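Local coordinates for cytosolic IMP-GMP specific 5'-nucleotidase (Legionella pneumophila subsp. pneumophila, PDB 4OHF), which probably hydrolyses nucleoside 5'-monophosphates such as IMP and GMP in the cytosol, with magnesium as its metal cofactor, at residues K204-S216 with L237-F251. Residues are numbered along the deposited sequence; the frame is centred on the assembly and turned at random.
Sequences KIFILTNSEYSYS and LFEFVITLANKPRFF. With PO4 (phosphate ion), chain H.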
loop_
_atom_site.group_PDB
_atom_site.type_symbol
_atom_site.label_atom_id
_atom_site.label_comp_id
_atom_site.label_asym_id
_atom_site.label_seq_id
_atom_site.Cartn_x
_atom_site.Cartn_y
_atom_site.Cartn_z
ATOM N N LYS B 204 26.499 -30.823 -4.928
ATOM C CA LYS B 204 25.241 -31.524 -4.707
ATOM C C LYS B 204 24.219 -30.871 -5.627
ATOM O O LYS B 204 24.132 -29.654 -5.698
ATOM C CB LYS B 204 24.781 -31.397 -3.256
ATOM C CG LYS B 204 25.442 -32.361 -2.289
ATOM C CD LYS B 204 24.843 -32.154 -0.904
ATOM C CE LYS B 204 25.455 -33.057 0.154
ATOM N NZ LYS B 204 24.868 -32.728 1.502
ATOM N N ILE B 205 23.449 -31.686 -6.332
ATOM C CA ILE B 205 22.463 -31.151 -7.247
ATOM C C ILE B 205 21.062 -31.598 -6.885
ATOM O O ILE B 205 20.825 -32.783 -6.652
ATOM C CB ILE B 205 22.795 -31.601 -8.680
ATOM C CG1 ILE B 205 24.216 -31.159 -9.014
ATOM C CG2 ILE B 205 21.795 -31.014 -9.668
ATOM C CD1 ILE B 205 24.714 -31.684 -10.314
ATOM N N PHE B 206 20.131 -30.654 -6.831
ATOM C CA PHE B 206 18.749 -31.000 -6.528
ATOM C C PHE B 206 17.787 -30.366 -7.525
ATOM O O PHE B 206 18.078 -29.323 -8.116
ATOM C CB PHE B 206 18.385 -30.611 -5.075
ATOM C CG PHE B 206 18.328 -29.122 -4.803
ATOM C CD1 PHE B 206 17.113 -28.423 -4.889
ATOM C CD2 PHE B 206 19.461 -28.435 -4.359
ATOM C CE1 PHE B 206 17.031 -27.065 -4.524
ATOM C CE2 PHE B 206 19.389 -27.075 -3.992
ATOM C CZ PHE B 206 18.167 -26.393 -4.074
ATOM N N ILE B 207 16.647 -31.020 -7.723
ATOM C CA ILE B 207 15.621 -30.533 -8.619
ATOM C C ILE B 207 14.554 -29.806 -7.813
ATOM O O ILE B 207 14.175 -30.249 -6.727
ATOM C CB ILE B 207 14.970 -31.700 -9.382
ATOM C CG1 ILE B 207 15.996 -32.317 -10.332
ATOM C CG2 ILE B 207 13.743 -31.214 -10.165
ATOM C CD1 ILE B 207 15.477 -33.492 -11.095
ATOM N N LEU B 208 14.073 -28.686 -8.334
ATOM C CA LEU B 208 13.032 -27.917 -7.653
ATOM C C LEU B 208 12.043 -27.535 -8.757
ATOM O O LEU B 208 12.200 -26.503 -9.423
ATOM C CB LEU B 208 13.637 -26.665 -7.003
ATOM C CG LEU B 208 12.750 -25.760 -6.148
ATOM C CD1 LEU B 208 12.275 -26.523 -4.914
ATOM C CD2 LEU B 208 13.531 -24.518 -5.730
ATOM N N THR B 209 11.034 -28.385 -8.946
ATOM C CA THR B 209 10.038 -28.191 -9.995
ATOM C C THR B 209 8.618 -27.937 -9.516
ATOM O O THR B 209 8.225 -28.341 -8.429
ATOM C CB THR B 209 9.983 -29.421 -10.923
ATOM O OG1 THR B 209 8.877 -29.298 -11.814
ATOM C CG2 THR B 209 9.801 -30.707 -10.116
ATOM N N ASN B 210 7.826 -27.284 -10.345
ATOM C CA ASN B 210 6.438 -27.032 -9.990
ATOM C C ASN B 210 5.551 -28.180 -10.508
ATOM O O ASN B 210 4.357 -28.206 -10.244
ATOM C CB ASN B 210 5.980 -25.688 -10.568
ATOM C CG ASN B 210 6.167 -24.535 -9.594
ATOM O OD1 ASN B 210 6.922 -24.631 -8.630
ATOM N ND2 ASN B 210 5.483 -23.436 -9.849
ATOM N N SER B 211 6.146 -29.120 -11.246
ATOM C CA SER B 211 5.423 -30.270 -11.798
ATOM C C SER B 211 5.335 -31.323 -10.722
ATOM O O SER B 211 6.172 -31.351 -9.817
ATOM C CB SER B 211 6.173 -30.869 -12.990
ATOM O OG SER B 211 6.273 -29.934 -14.051
ATOM N N GLU B 212 4.334 -32.194 -10.809
ATOM C CA GLU B 212 4.198 -33.242 -9.813
ATOM C C GLU B 212 5.171 -34.381 -10.095
ATOM O O GLU B 212 5.717 -34.498 -11.199
ATOM C CB GLU B 212 2.754 -33.737 -9.741
ATOM C CG GLU B 212 2.209 -34.381 -10.983
ATOM C CD GLU B 212 0.696 -34.498 -10.930
ATOM O OE1 GLU B 212 0.153 -34.920 -9.878
ATOM O OE2 GLU B 212 0.051 -34.165 -11.946
ATOM N N TYR B 213 5.401 -35.210 -9.086
ATOM C CA TYR B 213 6.361 -36.295 -9.210
ATOM C C TYR B 213 6.092 -37.317 -10.306
ATOM O O TYR B 213 7.014 -37.724 -11.014
ATOM C CB TYR B 213 6.509 -37.007 -7.868
ATOM C CG TYR B 213 7.555 -38.106 -7.867
ATOM C CD1 TYR B 213 8.888 -37.837 -8.193
ATOM C CD2 TYR B 213 7.214 -39.409 -7.517
ATOM C CE1 TYR B 213 9.840 -38.831 -8.169
ATOM C CE2 TYR B 213 8.166 -40.415 -7.490
ATOM C CZ TYR B 213 9.468 -40.127 -7.819
ATOM O OH TYR B 213 10.386 -41.152 -7.850
ATOM N N SER B 214 4.845 -37.746 -10.446
ATOM C CA SER B 214 4.522 -38.735 -11.471
ATOM C C SER B 214 5.013 -38.267 -12.844
ATOM O O SER B 214 5.530 -39.056 -13.636
ATOM C CB SER B 214 3.010 -38.994 -11.506
ATOM O OG SER B 214 2.280 -37.827 -11.861
ATOM N N TYR B 215 4.867 -36.971 -13.105
ATOM C CA TYR B 215 5.284 -36.376 -14.371
ATOM C C TYR B 215 6.796 -36.185 -14.435
ATOM O O TYR B 215 7.403 -36.392 -15.483
ATOM C CB TYR B 215 4.582 -35.030 -14.565
ATOM C CG TYR B 215 4.991 -34.281 -15.809
ATOM C CD1 TYR B 215 4.492 -34.631 -17.059
ATOM C CD2 TYR B 215 5.875 -33.210 -15.730
ATOM C CE1 TYR B 215 4.861 -33.927 -18.200
ATOM C CE2 TYR B 215 6.251 -32.503 -16.864
ATOM C CZ TYR B 215 5.741 -32.865 -18.099
ATOM O OH TYR B 215 6.122 -32.165 -19.226
ATOM N N SER B 216 7.400 -35.799 -13.317
ATOM C CA SER B 216 8.839 -35.581 -13.270
ATOM C C SER B 216 9.622 -36.861 -13.420
ATOM O O SER B 216 10.702 -36.869 -14.001
ATOM C CB SER B 216 9.249 -34.929 -11.949
ATOM O OG SER B 216 8.523 -33.738 -11.748
ATOM N N LEU B 237 21.934 -38.816 -9.749
ATOM C CA LEU B 237 22.397 -37.496 -10.120
ATOM C C LEU B 237 21.876 -36.440 -9.150
ATOM O O LEU B 237 22.495 -35.390 -8.968
ATOM C CB LEU B 237 21.914 -37.160 -11.529
ATOM C CG LEU B 237 22.505 -37.949 -12.696
ATOM C CD1 LEU B 237 21.776 -37.585 -13.975
ATOM C CD2 LEU B 237 23.989 -37.641 -12.815
ATOM N N PHE B 238 20.748 -36.725 -8.504
ATOM C CA PHE B 238 20.149 -35.751 -7.599
ATOM C C PHE B 238 20.060 -36.111 -6.116
ATOM O O PHE B 238 19.598 -37.186 -5.740
ATOM C CB PHE B 238 18.766 -35.385 -8.144
ATOM C CG PHE B 238 18.787 -35.015 -9.595
ATOM C CD1 PHE B 238 19.390 -33.839 -10.012
ATOM C CD2 PHE B 238 18.270 -35.878 -10.554
ATOM C CE1 PHE B 238 19.482 -33.527 -11.361
ATOM C CE2 PHE B 238 18.354 -35.577 -11.917
ATOM C CZ PHE B 238 18.962 -34.401 -12.317
ATOM N N GLU B 239 20.510 -35.179 -5.278
ATOM C CA GLU B 239 20.495 -35.347 -3.829
ATOM C C GLU B 239 19.040 -35.319 -3.375
ATOM O O GLU B 239 18.581 -36.224 -2.689
ATOM C CB GLU B 239 21.280 -34.211 -3.171
ATOM C CG GLU B 239 21.613 -34.429 -1.701
ATOM C CD GLU B 239 22.647 -35.532 -1.472
ATOM O OE1 GLU B 239 23.097 -35.687 -0.316
ATOM O OE2 GLU B 239 23.002 -36.242 -2.443
ATOM N N PHE B 240 18.324 -34.265 -3.764
ATOM C CA PHE B 240 16.907 -34.108 -3.446
ATOM C C PHE B 240 16.164 -33.803 -4.722
ATOM O O PHE B 240 16.731 -33.274 -5.692
ATOM C CB PHE B 240 16.645 -32.924 -2.519
ATOM C CG PHE B 240 17.254 -33.053 -1.171
ATOM C CD1 PHE B 240 18.563 -32.643 -0.946
ATOM C CD2 PHE B 240 16.509 -33.564 -0.114
ATOM C CE1 PHE B 240 19.125 -32.735 0.319
ATOM C CE2 PHE B 240 17.052 -33.664 1.160
ATOM C CZ PHE B 240 18.368 -33.247 1.378
ATOM N N VAL B 241 14.884 -34.121 -4.718
ATOM C CA VAL B 241 14.057 -33.821 -5.860
ATOM C C VAL B 241 12.745 -33.362 -5.253
ATOM O O VAL B 241 11.991 -34.160 -4.716
ATOM C CB VAL B 241 13.903 -35.056 -6.811
ATOM C CG1 VAL B 241 13.623 -36.280 -6.013
ATOM C CG2 VAL B 241 12.793 -34.809 -7.837
ATOM N N ILE B 242 12.522 -32.050 -5.312
ATOM C CA ILE B 242 11.336 -31.403 -4.760
ATOM C C ILE B 242 10.291 -31.074 -5.840
ATOM O O ILE B 242 10.541 -30.281 -6.754
ATOM C CB ILE B 242 11.752 -30.110 -4.021
ATOM C CG1 ILE B 242 12.912 -30.423 -3.068
ATOM C CG2 ILE B 242 10.576 -29.537 -3.259
ATOM C CD1 ILE B 242 13.479 -29.205 -2.348
ATOM N N THR B 243 9.112 -31.679 -5.708
ATOM C CA THR B 243 8.027 -31.503 -6.664
ATOM C C THR B 243 6.852 -30.650 -6.165
ATOM O O THR B 243 6.681 -30.457 -4.957
ATOM C CB THR B 243 7.533 -32.864 -7.103
ATOM O OG1 THR B 243 7.002 -33.563 -5.971
ATOM C CG2 THR B 243 8.691 -33.665 -7.663
ATOM N N LEU B 244 6.035 -30.163 -7.104
ATOM C CA LEU B 244 4.920 -29.276 -6.782
ATOM C C LEU B 244 5.506 -28.277 -5.777
ATOM O O LEU B 244 4.938 -28.004 -4.716
ATOM C CB LEU B 244 3.750 -30.053 -6.173
ATOM C CG LEU B 244 2.780 -30.729 -7.154
ATOM C CD1 LEU B 244 1.743 -31.529 -6.378
ATOM C CD2 LEU B 244 2.088 -29.687 -8.029
ATOM N N ALA B 245 6.672 -27.749 -6.133
ATOM C CA ALA B 245 7.387 -26.817 -5.286
ATOM C C ALA B 245 6.574 -25.588 -4.963
ATOM O O ALA B 245 6.718 -25.004 -3.899
ATOM C CB ALA B 245 8.697 -26.417 -5.943
ATOM N N ASN B 246 5.717 -25.202 -5.891
ATOM C CA ASN B 246 4.879 -24.029 -5.709
ATOM C C ASN B 246 5.724 -22.743 -5.625
ATOM O O ASN B 246 5.605 -21.952 -4.685
ATOM C CB ASN B 246 4.007 -24.194 -4.457
ATOM C CG ASN B 246 2.810 -23.254 -4.442
ATOM O OD1 ASN B 246 2.002 -23.295 -3.520
ATOM N ND2 ASN B 246 2.686 -22.409 -5.467
ATOM N N LYS B 247 6.589 -22.556 -6.612
ATOM C CA LYS B 247 7.403 -21.354 -6.688
ATOM C C LYS B 247 6.466 -20.275 -7.254
ATOM O O LYS B 247 5.519 -20.580 -7.983
ATOM C CB LYS B 247 8.581 -21.581 -7.638
ATOM C CG LYS B 247 9.598 -22.590 -7.143
ATOM C CD LYS B 247 10.614 -22.957 -8.235
ATOM C CE LYS B 247 9.929 -23.715 -9.388
ATOM N NZ LYS B 247 10.863 -24.108 -10.481
ATOM N N PRO B 248 6.736 -19.000 -6.966
ATOM C CA PRO B 248 7.840 -18.473 -6.169
ATOM C C PRO B 248 7.664 -18.628 -4.665
ATOM O O PRO B 248 8.643 -18.545 -3.906
ATOM C CB PRO B 248 7.878 -17.009 -6.580
ATOM C CG PRO B 248 6.419 -16.708 -6.754
ATOM C CD PRO B 248 5.921 -17.912 -7.528
ATOM N N ARG B 249 6.428 -18.842 -4.227
ATOM C CA ARG B 249 6.152 -18.964 -2.799
ATOM C C ARG B 249 7.071 -19.929 -2.076
ATOM O O ARG B 249 7.326 -19.759 -0.881
ATOM C CB ARG B 249 4.682 -19.325 -2.555
ATOM C CG ARG B 249 3.758 -18.123 -2.668
ATOM C CD ARG B 249 2.386 -18.387 -2.076
ATOM N NE ARG B 249 1.605 -19.289 -2.902
ATOM C CZ ARG B 249 0.315 -19.546 -2.715
ATOM N NH1 ARG B 249 -0.309 -20.388 -3.536
ATOM N NH2 ARG B 249 -0.347 -18.968 -1.717
ATOM N N PHE B 250 7.576 -20.940 -2.774
ATOM C CA PHE B 250 8.495 -21.869 -2.128
ATOM C C PHE B 250 9.684 -21.096 -1.529
ATOM O O PHE B 250 10.182 -21.422 -0.453
ATOM C CB PHE B 250 9.052 -22.877 -3.125
ATOM C CG PHE B 250 10.175 -23.728 -2.567
ATOM C CD1 PHE B 250 9.919 -25.002 -2.043
ATOM C CD2 PHE B 250 11.483 -23.250 -2.542
ATOM C CE1 PHE B 250 10.948 -25.783 -1.506
ATOM C CE2 PHE B 250 12.510 -24.015 -2.010
ATOM C CZ PHE B 250 12.239 -25.292 -1.487
ATOM N N PHE B 251 10.144 -20.081 -2.250
ATOM C CA PHE B 251 11.276 -19.282 -1.826
ATOM C C PHE B 251 11.020 -18.368 -0.630
ATOM O O PHE B 251 11.878 -18.231 0.228
ATOM C CB PHE B 251 11.775 -18.433 -2.999
ATOM C CG PHE B 251 12.274 -19.235 -4.154
ATOM C CD1 PHE B 251 11.569 -19.271 -5.354
ATOM C CD2 PHE B 251 13.444 -19.974 -4.044
ATOM C CE1 PHE B 251 12.024 -20.033 -6.426
ATOM C CE2 PHE B 251 13.908 -20.737 -5.103
ATOM C CZ PHE B 251 13.197 -20.766 -6.301
HETATM P P PO4 H . 9.250 -26.317 -13.415
HETATM O O1 PO4 H . 7.867 -26.750 -13.751
HETATM O O2 PO4 H . 9.734 -25.347 -14.419
HETATM O O3 PO4 H . 10.151 -27.502 -13.402
HETATM O O4 PO4 H . 9.249 -25.662 -12.083
HETATM O O HOH W 1 23.807 -34.727 -6.687
#
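Lys247 reaches back over the end of strand 204-208, and its NZ donates to Leu208 O at 2.9 Å and to phosphate O4 at 2.8 Å. The lysine chain bends at its third torsion (chi3 -66°) and then runs straight to NZ, which Tyr300 also grips. Asn210 fixes the root of this lysine: its OD1 takes Lys247 N at 2.9 Å on a lone pair, in the amide plane and almost straight (178° at the hydrogen), while its ND2 returns a weak bond to Lys247 O. Thr209 OG1 donates to phosphate O3 at 2.7 Å; Thr209 OG1 also accepts from Ser211 N, an ST turn that steadies the hydroxyl. Behind this site, parallel strands 204-208 and 240-243 are neighbours in a beta-alpha-beta unit of the Rossmann-like HAD core. Thr209 and Lys247 sit where HAD phosphatases carry their motif II and motif III residues, beside the magnesium ligands Asp23 and Asp25, so the phosphate, probably from the crystallisation liquor, plausibly mimics a substrate or product phosphate. On the Leu208 face of the sheet, Leu208, its CG swung opposite the backbone N (chi1 -176°), lays CD1 over the centre of the Phe250 ring, 3.7 Å from CD1 to the centroid, and against Ala245 CB; CD2 meets Phe251 obliquely. On the Ile207 face, Ile207 sets CD1 over Phe238, 3.6 Å from that ring's centroid, opposite Leu237 CB, while Ile205 CG2 touches the ring edge 3.7 Å from Phe238 CD1.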